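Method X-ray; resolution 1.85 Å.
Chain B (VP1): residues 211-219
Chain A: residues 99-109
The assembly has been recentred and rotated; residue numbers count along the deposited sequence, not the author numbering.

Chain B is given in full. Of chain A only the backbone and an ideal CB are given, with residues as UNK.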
# COMPACT_ATOMS: atom_id res chain seq x y z
N ARG B 211 -2.44 18.79 -18.40
CA ARG B 211 -2.75 17.75 -17.43
C ARG B 211 -1.44 17.33 -16.78
O ARG B 211 -0.47 17.02 -17.48
CB ARG B 211 -3.41 16.54 -18.10
CG ARG B 211 -4.56 16.86 -19.05
CD ARG B 211 -5.79 17.42 -18.33
NE ARG B 211 -6.86 17.71 -19.29
CZ ARG B 211 -7.12 18.91 -19.82
NH1 ARG B 211 -6.40 19.97 -19.49
NH2 ARG B 211 -8.11 19.04 -20.69
N TYR B 212 -1.39 17.34 -15.45
CA TYR B 212 -0.17 16.90 -14.76
C TYR B 212 -0.49 15.92 -13.65
O TYR B 212 -1.60 15.94 -13.09
CB TYR B 212 0.66 18.09 -14.25
CG TYR B 212 0.00 18.92 -13.18
CD1 TYR B 212 0.02 18.53 -11.84
CD2 TYR B 212 -0.61 20.14 -13.51
CE1 TYR B 212 -0.59 19.32 -10.85
CE2 TYR B 212 -1.21 20.93 -12.54
CZ TYR B 212 -1.19 20.52 -11.21
OH TYR B 212 -1.78 21.31 -10.25
N TYR B 213 0.48 15.07 -13.33
CA TYR B 213 0.30 13.94 -12.42
C TYR B 213 1.64 13.75 -11.73
O TYR B 213 2.66 13.66 -12.41
CB TYR B 213 -0.04 12.66 -13.19
CG TYR B 213 -1.13 12.80 -14.24
CD1 TYR B 213 -2.45 12.47 -13.94
CD2 TYR B 213 -0.83 13.27 -15.52
CE1 TYR B 213 -3.46 12.60 -14.90
CE2 TYR B 213 -1.83 13.41 -16.48
CZ TYR B 213 -3.14 13.07 -16.17
OH TYR B 213 -4.12 13.21 -17.12
N GLY B 214 1.64 13.67 -10.40
CA GLY B 214 2.91 13.59 -9.68
C GLY B 214 2.81 13.05 -8.27
O GLY B 214 1.71 12.91 -7.74
N SER B 215 3.97 12.75 -7.69
CA SER B 215 4.06 12.19 -6.34
C SER B 215 5.46 12.42 -5.78
O SER B 215 6.44 12.57 -6.54
CB SER B 215 3.73 10.69 -6.36
OG SER B 215 4.72 9.96 -7.07
N ILE B 216 5.55 12.44 -4.46
CA ILE B 216 6.84 12.47 -3.78
C ILE B 216 6.90 11.32 -2.78
O ILE B 216 5.87 10.80 -2.34
CB ILE B 216 7.08 13.83 -3.06
CG1 ILE B 216 8.58 14.07 -2.81
CG2 ILE B 216 6.26 13.95 -1.76
CD1 ILE B 216 8.92 15.51 -2.35
N GLN B 217 8.13 10.92 -2.45
CA GLN B 217 8.40 9.97 -1.39
C GLN B 217 9.67 10.43 -0.69
O GLN B 217 10.73 10.51 -1.32
CB GLN B 217 8.57 8.57 -1.98
CG GLN B 217 9.23 7.55 -1.06
CD GLN B 217 9.52 6.26 -1.80
OE1 GLN B 217 8.59 5.56 -2.20
NE2 GLN B 217 10.80 5.97 -2.01
N THR B 218 9.56 10.75 0.60
CA THR B 218 10.75 11.16 1.37
C THR B 218 11.29 9.98 2.19
O THR B 218 10.89 8.85 1.97
CB THR B 218 10.50 12.44 2.22
OG1 THR B 218 9.62 12.15 3.31
CG2 THR B 218 9.90 13.54 1.35
N GLY B 219 12.23 10.24 3.10
CA GLY B 219 12.97 9.17 3.78
C GLY B 219 14.30 8.93 3.08
O GLY B 219 14.42 9.17 1.89
N UNK A 99 -8.84 20.21 -5.05
CA UNK A 99 -7.93 20.70 -4.04
C UNK A 99 -6.54 20.06 -4.19
O UNK A 99 -6.42 18.90 -4.61
CB UNK A 99 -8.50 20.43 -2.65
N UNK A 100 -5.51 20.83 -3.86
CA UNK A 100 -4.13 20.37 -4.01
C UNK A 100 -3.25 20.93 -2.91
O UNK A 100 -3.34 22.11 -2.57
CB UNK A 100 -3.57 20.77 -5.38
N UNK A 101 -2.39 20.09 -2.35
CA UNK A 101 -1.33 20.58 -1.47
C UNK A 101 -0.24 21.16 -2.38
O UNK A 101 0.24 20.48 -3.28
CB UNK A 101 -0.78 19.47 -0.57
N UNK A 102 0.11 22.42 -2.14
CA UNK A 102 1.08 23.16 -2.96
C UNK A 102 2.47 23.12 -2.33
O UNK A 102 2.60 23.13 -1.10
CB UNK A 102 0.63 24.61 -3.14
N UNK A 103 3.51 23.08 -3.17
CA UNK A 103 4.89 23.10 -2.69
C UNK A 103 5.44 21.74 -2.28
O UNK A 103 6.43 21.66 -1.54
CB UNK A 103 4.99 24.05 -1.50
N UNK A 104 4.81 20.68 -2.76
CA UNK A 104 5.26 19.32 -2.45
C UNK A 104 6.72 19.10 -2.86
O UNK A 104 7.51 18.55 -2.09
CB UNK A 104 4.36 18.30 -3.15
N UNK A 105 7.08 19.57 -4.05
CA UNK A 105 8.43 19.39 -4.61
C UNK A 105 9.56 20.02 -3.77
O UNK A 105 10.71 19.60 -3.86
CB UNK A 105 8.47 19.99 -6.02
N UNK A 106 9.22 21.02 -2.96
CA UNK A 106 10.19 21.68 -2.07
C UNK A 106 10.84 20.68 -1.10
O UNK A 106 11.96 20.92 -0.60
CB UNK A 106 9.50 22.80 -1.28
N UNK A 107 10.15 19.57 -0.85
CA UNK A 107 10.58 18.58 0.14
C UNK A 107 11.66 17.63 -0.36
O UNK A 107 12.13 16.78 0.41
CB UNK A 107 9.37 17.76 0.60
N UNK A 108 12.07 17.75 -1.62
CA UNK A 108 13.26 17.01 -2.09
C UNK A 108 14.57 17.63 -1.55
O UNK A 108 15.65 17.04 -1.70
CB UNK A 108 13.29 16.99 -3.62
N UNK A 109 14.48 18.83 -0.97
CA UNK A 109 15.66 19.51 -0.43
C UNK A 109 16.23 18.75 0.76
O UNK A 109 15.58 18.66 1.81
CB UNK A 109 15.31 20.94 -0.02

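Position 99 lies on an extended backbone with nothing of chain B within reach of its CB. Chain B sets no preference here. The deposited residue is T99(A), which makes no contact with chain B.

At position 100 the CA-to-CB bond points toward chain B, and the ideal CB is 5.2 Å from Y212(B) OH. That gap leaves room for a side chain of some length, and the hydroxyl favours a polar end. Glutamate or glutamine would suit, and other long polar side chains are conceivable. The residue is E100(A). Its chain is extended, with chi1 and chi2 both t, and Y212(B) OH donates a hydrogen bond to E100(A) OE2 at 2.8 Å. The carboxylate oxygen sits at the edge of the tyrosine ring, near its plane, where the hydroxyl can reach it.

Positions 101 and 102 are out of reach of chain B, and many residues would fit. Both are valine, V101(A) and V102(A).

Position 103 has phi 84° and psi 19°. Positive phi favours glycine, whatever chain B offers. It is G103(A), and its carbonyl O accepts hydrogen bonds from the backbone N and the side chain of position 106.

Position 104 points toward chain B, with its ideal CB 4.9 Å from I216(B) CG2. An apolar side chain is expected: valine, leucine, isoleucine or methionine. The residue is I104(A). Its CG2 packs against I216(B) CG2 at 3.4 Å, a close apolar contact.

At 105 and 106 the CA-to-CB bonds point away from chain B, which therefore selects nothing. Both are serine. S105(A) OG is hydrogen-bonded elsewhere in the structure. S106(A) OG bonds back to G103(A) O at 2.5 Å, bracing the turn.

Position 107 faces chain B closely. Its ideal CB is 3.7 Å from I216(B) CD1 and 4.3 Å from T218(B) CG2. These methyl groups favour an apolar residue, and even alanine could make the contact. The residue is L107(A). Its CB lies 3.8 Å from I216(B) CD1, so the contact is made near the backbone.

Position 108 points sideways, with its ideal CB 4.8 Å from I216(B) CD1. A branched apolar residue such as valine or isoleucine could reach that methyl; leucine is also plausible. The residue is I108(A). Its CG2 meets I216(B) CD1 at 3.8 Å, while the end of the side chain leads away.

Position 109 is beyond reach of chain B. It is N109(A), whose backbone N makes a weak hydrogen bond to S106(A) O at 3.3 Å.

Chain A, residues 99-109: TEVVGISSLIN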
# COMPACT_ATOMS: atom_id res chain seq x y z
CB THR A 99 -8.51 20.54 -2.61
OG1 THR A 99 -7.59 21.09 -1.65
CG2 THR A 99 -8.80 19.07 -2.28
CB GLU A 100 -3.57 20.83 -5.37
CG GLU A 100 -2.26 20.14 -5.77
CD GLU A 100 -2.01 20.17 -7.26
OE1 GLU A 100 -2.86 19.66 -8.02
OE2 GLU A 100 -0.96 20.70 -7.69
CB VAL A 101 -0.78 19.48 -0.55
CG1 VAL A 101 0.33 20.03 0.34
CG2 VAL A 101 -1.90 18.89 0.31
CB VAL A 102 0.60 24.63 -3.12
CG1 VAL A 102 1.64 25.52 -3.85
CG2 VAL A 102 -0.74 24.67 -3.83
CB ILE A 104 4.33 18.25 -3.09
CG1 ILE A 104 2.98 18.22 -2.34
CG2 ILE A 104 5.00 16.88 -3.05
CD1 ILE A 104 1.90 17.35 -2.98
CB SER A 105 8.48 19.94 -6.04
OG SER A 105 8.41 21.35 -6.04
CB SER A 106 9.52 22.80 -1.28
OG SER A 106 8.59 22.28 -0.34
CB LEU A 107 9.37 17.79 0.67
CG LEU A 107 8.22 18.62 1.26
CD1 LEU A 107 7.10 17.70 1.75
CD2 LEU A 107 8.69 19.54 2.39
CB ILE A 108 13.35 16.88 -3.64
CG1 ILE A 108 13.75 18.21 -4.28
CG2 ILE A 108 12.06 16.34 -4.24
CD1 ILE A 108 14.51 18.05 -5.58
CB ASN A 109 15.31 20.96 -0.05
CG ASN A 109 16.52 21.76 0.46
OD1 ASN A 109 17.55 21.20 0.82
ND2 ASN A 109 16.36 23.08 0.50
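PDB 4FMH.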